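Local atomic coordinates of 4-hydroxy-tetrahydrodipicolinate synthase (Aquifex aeolicus, PDB entry 2EHH), a protein that probably catalyses the condensation of pyruvate with aspartate beta-semialdehyde to 4-hydroxy-tetrahydrodipicolinate through a Schiff-base intermediate, a step of lysine biosynthesis. Residues E54-I59 / T88-E93; G186-T191 / D238-L243; L190-M195 / R227-I232. All coordinates share one frame; numbering follows the deposited sequence.

Contact 1: E54-I59 / T88-E93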
ATOM      1  N   GLU A  54      -3.659  36.005   5.638  1.00 27.15           N
ATOM      2  CA  GLU A  54      -4.942  35.788   4.985  1.00 26.08           C
ATOM      3  C   GLU A  54      -5.736  34.825   5.859  1.00 24.80           C
ATOM      4  O   GLU A  54      -6.957  34.942   5.964  1.00 25.51           O
ATOM      5  CB  GLU A  54      -4.751  35.213   3.573  1.00 25.45           C
ATOM      6  CG  GLU A  54      -4.227  36.231   2.567  1.00 26.50           C
ATOM      7  CD  GLU A  54      -3.921  35.622   1.208  1.00 27.62           C
ATOM      8  OE1 GLU A  54      -3.295  34.542   1.172  1.00 25.43           O
ATOM      9  OE2 GLU A  54      -4.297  36.229   0.180  1.00 26.88           O
ATOM     10  N   HIS A  55      -5.037  33.884   6.493  1.00 24.27           N
ATOM     11  CA  HIS A  55      -5.680  32.922   7.385  1.00 24.08           C
ATOM     12  C   HIS A  55      -6.397  33.663   8.504  1.00 24.34           C
ATOM     13  O   HIS A  55      -7.573  33.419   8.771  1.00 21.75           O
ATOM     14  CB  HIS A  55      -4.658  31.982   8.034  1.00 26.92           C
ATOM     15  CG  HIS A  55      -4.484  30.675   7.326  1.00 28.17           C
ATOM     16  ND1 HIS A  55      -3.781  30.552   6.147  1.00 28.64           N
ATOM     17  CD2 HIS A  55      -4.897  29.426   7.649  1.00 28.68           C
ATOM     18  CE1 HIS A  55      -3.764  29.284   5.776  1.00 29.05           C
ATOM     19  NE2 HIS A  55      -4.434  28.579   6.670  1.00 29.47           N
ATOM     20  N   GLU A  56      -5.683  34.561   9.174  1.00 23.89           N
ATOM     21  CA  GLU A  56      -6.293  35.293  10.273  1.00 26.45           C
ATOM     22  C   GLU A  56      -7.389  36.249   9.815  1.00 25.22           C
ATOM     23  O   GLU A  56      -8.381  36.432  10.517  1.00 25.22           O
ATOM     24  CB  GLU A  56      -5.221  36.022  11.100  1.00 28.32           C
ATOM     25  CG  GLU A  56      -4.307  36.958  10.350  1.00 31.64           C
ATOM     26  CD  GLU A  56      -3.069  37.315  11.167  1.00 34.38           C
ATOM     27  OE1 GLU A  56      -3.069  37.078  12.397  1.00 33.01           O
ATOM     28  OE2 GLU A  56      -2.096  37.835  10.579  1.00 35.58           O
ATOM     29  N   LYS A  57      -7.234  36.827   8.628  1.00 24.33           N
ATOM     30  CA  LYS A  57      -8.236  37.751   8.101  1.00 24.30           C
ATOM     31  C   LYS A  57      -9.523  37.006   7.724  1.00 23.31           C
ATOM     32  O   LYS A  57     -10.631  37.486   7.981  1.00 20.71           O
ATOM     33  CB  LYS A  57      -7.684  38.482   6.877  1.00 27.17           C
ATOM     34  CG  LYS A  57      -8.569  39.609   6.349  1.00 33.05           C
ATOM     35  CD  LYS A  57      -8.685  40.761   7.345  1.00 36.88           C
ATOM     36  CE  LYS A  57      -9.377  41.973   6.725  1.00 37.48           C
ATOM     37  NZ  LYS A  57     -10.697  41.641   6.108  1.00 38.91           N
ATOM     38  N   VAL A  58      -9.377  35.837   7.111  1.00 19.47           N
ATOM     39  CA  VAL A  58     -10.538  35.047   6.715  1.00 19.15           C
ATOM     40  C   VAL A  58     -11.298  34.543   7.937  1.00 17.54           C
ATOM     41  O   VAL A  58     -12.529  34.572   7.966  1.00 18.46           O
ATOM     42  CB  VAL A  58     -10.124  33.846   5.832  1.00 19.09           C
ATOM     43  CG1 VAL A  58     -11.263  32.837   5.735  1.00 18.96           C
ATOM     44  CG2 VAL A  58      -9.758  34.346   4.439  1.00 20.48           C
ATOM     45  N   ILE A  59     -10.565  34.080   8.944  1.00 16.95           N
ATOM     46  CA  ILE A  59     -11.190  33.582  10.159  1.00 17.83           C
ATOM     47  C   ILE A  59     -11.946  34.723  10.843  1.00 19.76           C
ATOM     48  O   ILE A  59     -13.123  34.597  11.182  1.00 17.68           O
ATOM     49  CB  ILE A  59     -10.136  33.007  11.129  1.00 18.62           C
ATOM     50  CG1 ILE A  59      -9.468  31.779  10.498  1.00 18.46           C
ATOM     51  CG2 ILE A  59     -10.792  32.622  12.454  1.00 18.43           C
ATOM     52  CD1 ILE A  59      -8.245  31.275  11.264  1.00 17.43           C
ATOM     53  N   THR A  88      -3.958  29.235  16.406  1.00 18.49           N
ATOM     54  CA  THR A  88      -5.080  28.752  17.193  1.00 17.87           C
ATOM     55  C   THR A  88      -5.438  29.819  18.234  1.00 18.80           C
ATOM     56  O   THR A  88      -6.611  30.024  18.552  1.00 16.30           O
ATOM     57  CB  THR A  88      -4.738  27.419  17.881  1.00 17.91           C
ATOM     58  OG1 THR A  88      -4.400  26.444  16.883  1.00 16.03           O
ATOM     59  CG2 THR A  88      -5.926  26.906  18.674  1.00 16.48           C
ATOM     60  N   ALA A  89      -4.422  30.506  18.748  1.00 18.15           N
ATOM     61  CA  ALA A  89      -4.643  31.569  19.728  1.00 20.38           C
ATOM     62  C   ALA A  89      -5.471  32.666  19.064  1.00 20.70           C
ATOM     63  O   ALA A  89      -6.408  33.203  19.662  1.00 22.49           O
ATOM     64  CB  ALA A  89      -3.307  32.134  20.204  1.00 20.06           C
ATOM     65  N   HIS A  90      -5.117  32.992  17.823  1.00 20.98           N
ATOM     66  CA  HIS A  90      -5.825  34.014  17.059  1.00 20.77           C
ATOM     67  C   HIS A  90      -7.300  33.652  16.897  1.00 20.98           C
ATOM     68  O   HIS A  90      -8.182  34.483  17.129  1.00 19.24           O
ATOM     69  CB  HIS A  90      -5.195  34.176  15.672  1.00 22.24           C
ATOM     70  CG  HIS A  90      -5.978  35.064  14.756  1.00 23.83           C
ATOM     71  ND1 HIS A  90      -6.008  36.437  14.892  1.00 24.27           N
ATOM     72  CD2 HIS A  90      -6.794  34.771  13.716  1.00 23.64           C
ATOM     73  CE1 HIS A  90      -6.809  36.950  13.974  1.00 25.12           C
ATOM     74  NE2 HIS A  90      -7.300  35.960  13.248  1.00 24.27           N
ATOM     75  N   ALA A  91      -7.562  32.414  16.488  1.00 18.79           N
ATOM     76  CA  ALA A  91      -8.930  31.943  16.293  1.00 19.90           C
ATOM     77  C   ALA A  91      -9.735  32.137  17.575  1.00 19.35           C
ATOM     78  O   ALA A  91     -10.892  32.556  17.544  1.00 20.34           O
ATOM     79  CB  ALA A  91      -8.923  30.466  15.892  1.00 19.92           C
ATOM     80  N   LYS A  92      -9.108  31.818  18.698  1.00 20.67           N
ATOM     81  CA  LYS A  92      -9.720  31.967  20.013  1.00 22.88           C
ATOM     82  C   LYS A  92     -10.039  33.450  20.205  1.00 24.12           C
ATOM     83  O   LYS A  92     -11.165  33.829  20.533  1.00 22.05           O
ATOM     84  CB  LYS A  92      -8.724  31.487  21.073  1.00 23.35           C
ATOM     85  CG  LYS A  92      -8.966  31.963  22.495  1.00 26.62           C
ATOM     86  CD  LYS A  92     -10.129  31.263  23.145  1.00 26.53           C
ATOM     87  CE  LYS A  92     -10.179  31.581  24.636  1.00 29.36           C
ATOM     88  NZ  LYS A  92     -11.375  30.962  25.276  1.00 30.54           N
ATOM     89  N   GLU A  93      -9.029  34.279  19.966  1.00 25.74           N
ATOM     90  CA  GLU A  93      -9.139  35.726  20.103  1.00 27.30           C
ATOM     91  C   GLU A  93     -10.271  36.377  19.323  1.00 25.94           C
ATOM     92  O   GLU A  93     -10.971  37.242  19.854  1.00 26.03           O
ATOM     93  CB  GLU A  93      -7.823  36.381  19.683  1.00 31.36           C
ATOM     94  CG  GLU A  93      -6.714  36.253  20.699  1.00 39.15           C
ATOM     95  CD  GLU A  93      -6.995  37.064  21.945  1.00 43.67           C
ATOM     96  OE1 GLU A  93      -7.250  38.281  21.811  1.00 46.08           O
ATOM     97  OE2 GLU A  93      -6.964  36.489  23.055  1.00 47.12           O
TER

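Contact 2: G186-T191 / D238-L243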
ATOM      1  N   GLY A 186     -14.742  12.450   7.465  1.00 16.89           N
ATOM      2  CA  GLY A 186     -13.939  13.352   6.660  1.00 18.29           C
ATOM      3  C   GLY A 186     -14.065  12.999   5.189  1.00 18.37           C
ATOM      4  O   GLY A 186     -13.257  13.420   4.365  1.00 17.76           O
ATOM      5  N   ASP A 187     -15.088  12.220   4.858  1.00 17.27           N
ATOM      6  CA  ASP A 187     -15.319  11.804   3.483  1.00 17.78           C
ATOM      7  C   ASP A 187     -16.806  11.580   3.247  1.00 16.60           C
ATOM      8  O   ASP A 187     -17.430  10.743   3.902  1.00 14.86           O
ATOM      9  CB  ASP A 187     -14.513  10.539   3.195  1.00 21.73           C
ATOM     10  CG  ASP A 187     -13.024  10.822   3.053  1.00 28.38           C
ATOM     11  OD1 ASP A 187     -12.641  11.564   2.117  1.00 29.47           O
ATOM     12  OD2 ASP A 187     -12.239  10.309   3.881  1.00 29.67           O
ATOM     13  N   ASP A 188     -17.367  12.338   2.308  1.00 14.94           N
ATOM     14  CA  ASP A 188     -18.797  12.265   2.004  1.00 14.32           C
ATOM     15  C   ASP A 188     -19.344  10.873   1.736  1.00 13.92           C
ATOM     16  O   ASP A 188     -20.413  10.514   2.236  1.00 12.20           O
ATOM     17  CB  ASP A 188     -19.133  13.188   0.826  1.00 13.10           C
ATOM     18  CG  ASP A 188     -19.122  14.657   1.223  1.00 16.48           C
ATOM     19  OD1 ASP A 188     -19.970  15.048   2.053  1.00 17.30           O
ATOM     20  OD2 ASP A 188     -18.265  15.417   0.716  1.00 16.52           O
ATOM     21  N   SER A 189     -18.623  10.093   0.941  1.00 11.51           N
ATOM     22  CA  SER A 189     -19.060   8.741   0.621  1.00 14.59           C
ATOM     23  C   SER A 189     -19.090   7.806   1.822  1.00 12.56           C
ATOM     24  O   SER A 189     -19.720   6.756   1.769  1.00 13.18           O
ATOM     25  CB  SER A 189     -18.156   8.139  -0.454  1.00 16.84           C
ATOM     26  OG  SER A 189     -18.397   8.754  -1.705  1.00 24.96           O
ATOM     27  N   LEU A 190     -18.418   8.187   2.903  1.00 12.01           N
ATOM     28  CA  LEU A 190     -18.354   7.334   4.088  1.00 12.28           C
ATOM     29  C   LEU A 190     -19.187   7.815   5.273  1.00 12.41           C
ATOM     30  O   LEU A 190     -19.204   7.179   6.327  1.00 13.36           O
ATOM     31  CB  LEU A 190     -16.894   7.180   4.526  1.00 11.76           C
ATOM     32  CG  LEU A 190     -15.969   6.668   3.418  1.00 12.53           C
ATOM     33  CD1 LEU A 190     -14.525   6.636   3.907  1.00 10.78           C
ATOM     34  CD2 LEU A 190     -16.432   5.284   2.977  1.00 12.28           C
ATOM     35  N   THR A 191     -19.876   8.934   5.105  1.00 13.48           N
ATOM     36  CA  THR A 191     -20.691   9.477   6.182  1.00 13.24           C
ATOM     37  C   THR A 191     -21.725   8.479   6.704  1.00 13.50           C
ATOM     38  O   THR A 191     -21.841   8.277   7.912  1.00 14.14           O
ATOM     39  CB  THR A 191     -21.402  10.756   5.725  1.00 13.11           C
ATOM     40  OG1 THR A 191     -20.414  11.734   5.370  1.00 13.70           O
ATOM     41  CG2 THR A 191     -22.282  11.315   6.843  1.00 14.40           C
ATOM     42  N   ASP A 238     -23.257   9.895  -7.208  1.00 17.36           N
ATOM     43  CA  ASP A 238     -22.598  10.438  -8.395  1.00 18.39           C
ATOM     44  C   ASP A 238     -21.907  11.767  -8.085  1.00 17.26           C
ATOM     45  O   ASP A 238     -20.826  12.038  -8.596  1.00 16.47           O
ATOM     46  CB  ASP A 238     -23.596  10.630  -9.541  1.00 20.21           C
ATOM     47  CG  ASP A 238     -23.991   9.322 -10.199  1.00 23.18           C
ATOM     48  OD1 ASP A 238     -23.398   8.275  -9.860  1.00 22.17           O
ATOM     49  OD2 ASP A 238     -24.893   9.341 -11.063  1.00 25.95           O
ATOM     50  N   LEU A 239     -22.533  12.596  -7.250  1.00 14.92           N
ATOM     51  CA  LEU A 239     -21.929  13.873  -6.879  1.00 15.51           C
ATOM     52  C   LEU A 239     -20.685  13.638  -6.021  1.00 14.44           C
ATOM     53  O   LEU A 239     -19.639  14.255  -6.246  1.00 13.09           O
ATOM     54  CB  LEU A 239     -22.920  14.737  -6.092  1.00 15.44           C
ATOM     55  CG  LEU A 239     -22.369  16.073  -5.580  1.00 17.81           C
ATOM     56  CD1 LEU A 239     -22.061  16.988  -6.755  1.00 16.48           C
ATOM     57  CD2 LEU A 239     -23.382  16.728  -4.648  1.00 17.93           C
ATOM     58  N   PHE A 240     -20.802  12.747  -5.038  1.00 14.44           N
ATOM     59  CA  PHE A 240     -19.681  12.442  -4.148  1.00 15.42           C
ATOM     60  C   PHE A 240     -18.448  11.989  -4.924  1.00 16.27           C
ATOM     61  O   PHE A 240     -17.326  12.378  -4.604  1.00 15.48           O
ATOM     62  CB  PHE A 240     -20.053  11.342  -3.142  1.00 15.58           C
ATOM     63  CG  PHE A 240     -21.081  11.753  -2.114  1.00 15.27           C
ATOM     64  CD1 PHE A 240     -21.408  13.092  -1.913  1.00 16.35           C
ATOM     65  CD2 PHE A 240     -21.696  10.788  -1.318  1.00 15.57           C
ATOM     66  CE1 PHE A 240     -22.330  13.464  -0.936  1.00 16.19           C
ATOM     67  CE2 PHE A 240     -22.620  11.146  -0.337  1.00 16.12           C
ATOM     68  CZ  PHE A 240     -22.937  12.490  -0.145  1.00 17.13           C
ATOM     69  N   LYS A 241     -18.652  11.166  -5.947  1.00 17.23           N
ATOM     70  CA  LYS A 241     -17.523  10.676  -6.730  1.00 18.97           C
ATOM     71  C   LYS A 241     -16.909  11.721  -7.660  1.00 18.00           C
ATOM     72  O   LYS A 241     -15.691  11.889  -7.684  1.00 16.39           O
ATOM     73  CB  LYS A 241     -17.936   9.443  -7.540  1.00 22.15           C
ATOM     74  CG  LYS A 241     -18.348   8.250  -6.682  1.00 27.28           C
ATOM     75  CD  LYS A 241     -17.289   7.919  -5.621  1.00 32.08           C
ATOM     76  CE  LYS A 241     -15.959   7.499  -6.242  1.00 34.03           C
ATOM     77  NZ  LYS A 241     -14.869   7.415  -5.219  1.00 35.73           N
ATOM     78  N   VAL A 242     -17.738  12.436  -8.415  1.00 17.40           N
ATOM     79  CA  VAL A 242     -17.208  13.433  -9.344  1.00 17.70           C
ATOM     80  C   VAL A 242     -16.432  14.568  -8.662  1.00 17.97           C
ATOM     81  O   VAL A 242     -15.525  15.149  -9.261  1.00 17.19           O
ATOM     82  CB  VAL A 242     -18.330  14.036 -10.236  1.00 18.04           C
ATOM     83  CG1 VAL A 242     -19.144  15.056  -9.452  1.00 17.33           C
ATOM     84  CG2 VAL A 242     -17.721  14.664 -11.483  1.00 16.98           C
ATOM     85  N   LEU A 243     -16.770  14.883  -7.413  1.00 17.05           N
ATOM     86  CA  LEU A 243     -16.067  15.950  -6.698  1.00 16.42           C
ATOM     87  C   LEU A 243     -14.621  15.575  -6.403  1.00 17.13           C
ATOM     88  O   LEU A 243     -13.841  16.403  -5.937  1.00 16.96           O
ATOM     89  CB  LEU A 243     -16.794  16.293  -5.397  1.00 19.59           C
ATOM     90  CG  LEU A 243     -17.867  17.385  -5.509  1.00 21.70           C
ATOM     91  CD1 LEU A 243     -18.713  17.177  -6.744  1.00 25.42           C
ATOM     92  CD2 LEU A 243     -18.728  17.378  -4.263  1.00 21.79           C
TER

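Contact 3: L190-M195 / R227-I232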
ATOM      1  N   LEU A 190     -18.418   8.187   2.903  1.00 12.01           N
ATOM      2  CA  LEU A 190     -18.354   7.334   4.088  1.00 12.28           C
ATOM      3  C   LEU A 190     -19.187   7.815   5.273  1.00 12.41           C
ATOM      4  O   LEU A 190     -19.204   7.179   6.327  1.00 13.36           O
ATOM      5  CB  LEU A 190     -16.894   7.180   4.526  1.00 11.76           C
ATOM      6  CG  LEU A 190     -15.969   6.668   3.418  1.00 12.53           C
ATOM      7  CD1 LEU A 190     -14.525   6.636   3.907  1.00 10.78           C
ATOM      8  CD2 LEU A 190     -16.432   5.284   2.977  1.00 12.28           C
ATOM      9  N   THR A 191     -19.876   8.934   5.105  1.00 13.48           N
ATOM     10  CA  THR A 191     -20.691   9.477   6.182  1.00 13.24           C
ATOM     11  C   THR A 191     -21.725   8.479   6.704  1.00 13.50           C
ATOM     12  O   THR A 191     -21.841   8.277   7.912  1.00 14.14           O
ATOM     13  CB  THR A 191     -21.402  10.756   5.725  1.00 13.11           C
ATOM     14  OG1 THR A 191     -20.414  11.734   5.370  1.00 13.70           O
ATOM     15  CG2 THR A 191     -22.282  11.315   6.843  1.00 14.40           C
ATOM     16  N   LEU A 192     -22.464   7.845   5.798  1.00 13.36           N
ATOM     17  CA  LEU A 192     -23.491   6.890   6.211  1.00 13.31           C
ATOM     18  C   LEU A 192     -22.919   5.743   7.048  1.00 13.23           C
ATOM     19  O   LEU A 192     -23.338   5.536   8.188  1.00 12.29           O
ATOM     20  CB  LEU A 192     -24.243   6.351   4.986  1.00 13.01           C
ATOM     21  CG  LEU A 192     -25.482   5.489   5.262  1.00 16.45           C
ATOM     22  CD1 LEU A 192     -26.400   5.507   4.042  1.00 15.89           C
ATOM     23  CD2 LEU A 192     -25.062   4.066   5.617  1.00 11.51           C
ATOM     24  N   PRO A 193     -21.950   4.984   6.504  1.00 13.01           N
ATOM     25  CA  PRO A 193     -21.408   3.890   7.320  1.00 12.56           C
ATOM     26  C   PRO A 193     -20.751   4.359   8.622  1.00 12.75           C
ATOM     27  O   PRO A 193     -20.842   3.688   9.647  1.00 12.02           O
ATOM     28  CB  PRO A 193     -20.431   3.185   6.369  1.00 12.76           C
ATOM     29  CG  PRO A 193     -20.034   4.278   5.383  1.00 12.49           C
ATOM     30  CD  PRO A 193     -21.348   4.998   5.158  1.00 13.28           C
ATOM     31  N   MET A 194     -20.092   5.514   8.599  1.00 12.52           N
ATOM     32  CA  MET A 194     -19.457   6.007   9.815  1.00 10.32           C
ATOM     33  C   MET A 194     -20.500   6.399  10.863  1.00 12.02           C
ATOM     34  O   MET A 194     -20.312   6.158  12.056  1.00 12.53           O
ATOM     35  CB  MET A 194     -18.561   7.210   9.518  1.00 10.28           C
ATOM     36  CG  MET A 194     -17.221   6.843   8.915  1.00 13.06           C
ATOM     37  SD  MET A 194     -16.034   8.173   9.131  1.00 14.27           S
ATOM     38  CE  MET A 194     -14.727   7.631   7.951  1.00 12.80           C
ATOM     39  N   MET A 195     -21.596   7.008  10.426  1.00 11.07           N
ATOM     40  CA  MET A 195     -22.627   7.397  11.382  1.00 12.63           C
ATOM     41  C   MET A 195     -23.378   6.174  11.908  1.00 12.75           C
ATOM     42  O   MET A 195     -23.853   6.166  13.044  1.00 12.92           O
ATOM     43  CB  MET A 195     -23.571   8.426  10.760  1.00 12.56           C
ATOM     44  CG  MET A 195     -22.898   9.790  10.608  1.00 15.48           C
ATOM     45  SD  MET A 195     -23.966  11.098   9.994  1.00 19.22           S
ATOM     46  CE  MET A 195     -24.858  11.524  11.516  1.00 16.87           C
ATOM     47  N   ARG A 227     -32.821   3.700   6.141  1.00 21.29           N
ATOM     48  CA  ARG A 227     -33.480   3.370   4.883  1.00 21.96           C
ATOM     49  C   ARG A 227     -33.509   4.687   4.113  1.00 21.23           C
ATOM     50  O   ARG A 227     -33.248   4.734   2.913  1.00 21.77           O
ATOM     51  CB  ARG A 227     -34.916   2.893   5.110  1.00 24.94           C
ATOM     52  CG  ARG A 227     -35.750   2.879   3.832  1.00 28.93           C
ATOM     53  CD  ARG A 227     -37.222   2.612   4.115  1.00 33.43           C
ATOM     54  NE  ARG A 227     -37.462   1.235   4.533  1.00 38.79           N
ATOM     55  CZ  ARG A 227     -37.288   0.175   3.748  1.00 42.00           C
ATOM     56  NH1 ARG A 227     -36.872   0.333   2.498  1.00 43.79           N
ATOM     57  NH2 ARG A 227     -37.537  -1.044   4.211  1.00 42.13           N
ATOM     58  N   ARG A 228     -33.836   5.759   4.824  1.00 20.01           N
ATOM     59  CA  ARG A 228     -33.888   7.083   4.220  1.00 19.99           C
ATOM     60  C   ARG A 228     -32.463   7.563   3.944  1.00 17.76           C
ATOM     61  O   ARG A 228     -32.205   8.206   2.930  1.00 17.52           O
ATOM     62  CB  ARG A 228     -34.609   8.059   5.154  1.00 19.86           C
ATOM     63  CG  ARG A 228     -34.588   9.511   4.695  1.00 24.44           C
ATOM     64  CD  ARG A 228     -35.185   9.694   3.305  1.00 27.18           C
ATOM     65  NE  ARG A 228     -35.208  11.106   2.925  1.00 30.99           N
ATOM     66  CZ  ARG A 228     -35.361  11.548   1.680  1.00 32.90           C
ATOM     67  NH1 ARG A 228     -35.509  10.690   0.680  1.00 34.20           N
ATOM     68  NH2 ARG A 228     -35.352  12.852   1.432  1.00 34.46           N
ATOM     69  N   ALA A 229     -31.543   7.247   4.851  1.00 16.66           N
ATOM     70  CA  ALA A 229     -30.147   7.639   4.687  1.00 16.85           C
ATOM     71  C   ALA A 229     -29.596   7.025   3.399  1.00 16.33           C
ATOM     72  O   ALA A 229     -28.956   7.706   2.599  1.00 17.81           O
ATOM     73  CB  ALA A 229     -29.329   7.182   5.889  1.00 17.03           C
ATOM     74  N   ARG A 230     -29.850   5.736   3.200  1.00 16.24           N
ATOM     75  CA  ARG A 230     -29.389   5.056   1.994  1.00 16.40           C
ATOM     76  C   ARG A 230     -29.993   5.697   0.749  1.00 16.36           C
ATOM     77  O   ARG A 230     -29.340   5.801  -0.286  1.00 15.14           O
ATOM     78  CB  ARG A 230     -29.774   3.568   2.018  1.00 17.26           C
ATOM     79  CG  ARG A 230     -28.900   2.689   2.902  1.00 16.78           C
ATOM     80  CD  ARG A 230     -29.164   1.203   2.626  1.00 19.67           C
ATOM     81  NE  ARG A 230     -30.504   0.789   3.040  1.00 19.10           N
ATOM     82  CZ  ARG A 230     -30.868   0.555   4.298  1.00 20.42           C
ATOM     83  NH1 ARG A 230     -29.993   0.685   5.290  1.00 17.61           N
ATOM     84  NH2 ARG A 230     -32.118   0.197   4.570  1.00 20.66           N
ATOM     85  N   GLU A 231     -31.251   6.116   0.845  1.00 16.68           N
ATOM     86  CA  GLU A 231     -31.913   6.729  -0.295  1.00 18.34           C
ATOM     87  C   GLU A 231     -31.168   7.988  -0.729  1.00 15.74           C
ATOM     88  O   GLU A 231     -30.923   8.203  -1.914  1.00 16.63           O
ATOM     89  CB  GLU A 231     -33.356   7.088   0.062  1.00 21.77           C
ATOM     90  CG  GLU A 231     -34.265   7.230  -1.134  1.00 29.26           C
ATOM     91  CD  GLU A 231     -35.633   7.762  -0.754  1.00 34.78           C
ATOM     92  OE1 GLU A 231     -36.190   7.297   0.267  1.00 35.24           O
ATOM     93  OE2 GLU A 231     -36.149   8.641  -1.479  1.00 37.83           O
ATOM     94  N   ILE A 232     -30.813   8.818   0.242  1.00 14.66           N
ATOM     95  CA  ILE A 232     -30.108  10.059  -0.033  1.00 14.74           C
ATOM     96  C   ILE A 232     -28.667   9.792  -0.447  1.00 13.83           C
ATOM     97  O   ILE A 232     -28.155  10.422  -1.373  1.00 14.96           O
ATOM     98  CB  ILE A 232     -30.118  10.972   1.201  1.00 15.31           C
ATOM     99  CG1 ILE A 232     -31.569  11.255   1.609  1.00 18.71           C
ATOM    100  CG2 ILE A 232     -29.390  12.273   0.893  1.00 15.03           C
ATOM    101  CD1 ILE A 232     -31.701  11.951   2.948  1.00 20.14           C
TER

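Contact 1: E54-I59 / T88-E93
Glu56 and His90 face each other with CA atoms 6.9 Å apart, and one turn further along 54-59 Ile59 meets Ala91 at a CA-CA spacing of 6.7 Å, so helix 52-66 lies beside helix 81-93. The imidazole of His90 spans the gap. Its NE2 donates to the backbone O of Glu56 over 3.0 Å, a bond of moderate straightness (153° at the hydrogen). The donor comes at the flank of the carbonyl, with a C=O...N angle of only 102°. With CG of His90 trans to its own backbone N (chi1 172°), the ring swings outward across the interface. There one of its faces receives the CB of Glu56 in a CH-pi contact, 3.3 Å from the ring centroid. These are neighbouring outer helices of a (beta/alpha)8, or TIM, barrel, following its second and third strands, and the contact illustrates how a side chain can fasten one helix directly to the main chain of the next. On the barrel side the joint turns apolar. CG2 of Ile59 approaches CB of Ala91 at 4.5 Å, and both residues also rest on Ala74 of strand 71-75. Further out, the carboxylate of Glu56 stands steeply to the imidazole.

Contact 2: G186-T191 / D238-L243
OD2 of Asp188 is gripped by two backbone amides, those of Val205 and Ala206, while OD1 of the same carboxylate pairs with the hydroxyl of Ser204. The polar end of this side chain is thus tied to the end of the last barrel strand and the loop beyond it. Its aliphatic part is used quite differently. CB of Asp188 sits over one face of the Phe240 ring, a CH-pi contact of 3.6 Å to the centroid and only 15° from the ring normal, displaced somewhat toward the CD1-CE1 rim. The carboxylate lies nearly parallel to the aromatic plane, the two tilted by 18°, with CG of Asp188 4.0 Å from CE1 of Phe240. Above the same face, but near another part of the rim, the backbone O of Asp188 comes within 3.4 Å of CE2 of Phe240. A chi1 of -68°, with CG of Phe240 beside its backbone N, brings the ring to this short turn. Ser189 continues the contact along the base of the phenylalanine, its OG 3.4 Å from CB of Phe240, and the bent chain of Lys241 brings CD to 4.2 Å from that OG. The arrangement packs the loop after strand 182-185 of the TIM barrel against helix 226-242, the first of the helices that follow the barrel. Asp168 and Glu172 of the second subunit pack on Ser189 and Lys241, so the outer margin borders a subunit interface. Between side chains, Asp188 is about 8 Å from both Thr44 and Ile203, predicted pyruvate-binding residues. The chemistry implies a division of labour within one residue: three donors fix the rotation of a buried carboxylate and satisfy its oxygens, which leaves the CB methylene to meet the ring face.

Contact 3: L190-M195 / R227-I232
The short helix 191-196 comes up to the long helix 226-242 at Leu192 and Ala229, whose CA atoms, 6.9 Å apart, are the nearest pair between 190-195 and 227-232. The first helix follows the seventh strand of the TIM barrel; the second opens the helical C-terminal part that comes after the barrel in this family. As an example of packing through a single methyl, the contact rests largely on one branch of one leucine. A chi1 of -172° sets CG of Leu192 beside its carbonyl carbon and sends CD1 across to the other helix. That methyl lies over the flat face of the peptide joining Ala229 to Arg230, 3.6 Å from C of Ala229. Around Leu192 CD1, CB of Ala229 touches at 3.8 Å and CG of Arg230 at 3.9 Å, so the leucine meets main chain and side chains together. Leu192 also packs on Phe226 and His233 of the same long helix, and on Ala196 of the second subunit. Arg230 bends at chi3 (-67°), and its NH1 hydrogen-bonds to the backbone O of Ala196 of the second subunit.

Along the chain, contact 1 closes before the other two begin. It joins helices that follow the second and third strands of the barrel, and lies across the chain's centre from contacts 2 and 3, with centres about 29 Å and about 34 Å away respectively. Those two are neighbours, about 11 Å between centres: both start from the stretch after strand 182-185, share Leu190 and Thr191, and end on helix 226-242. Residues 227-232 and 238-243 thus place two parts of helix 226-242 against the barrel. Both contacts also touch the second subunit, so barrel, C-terminal helices and a subunit interface meet in this region, whereas contact 1 stays within its own chain.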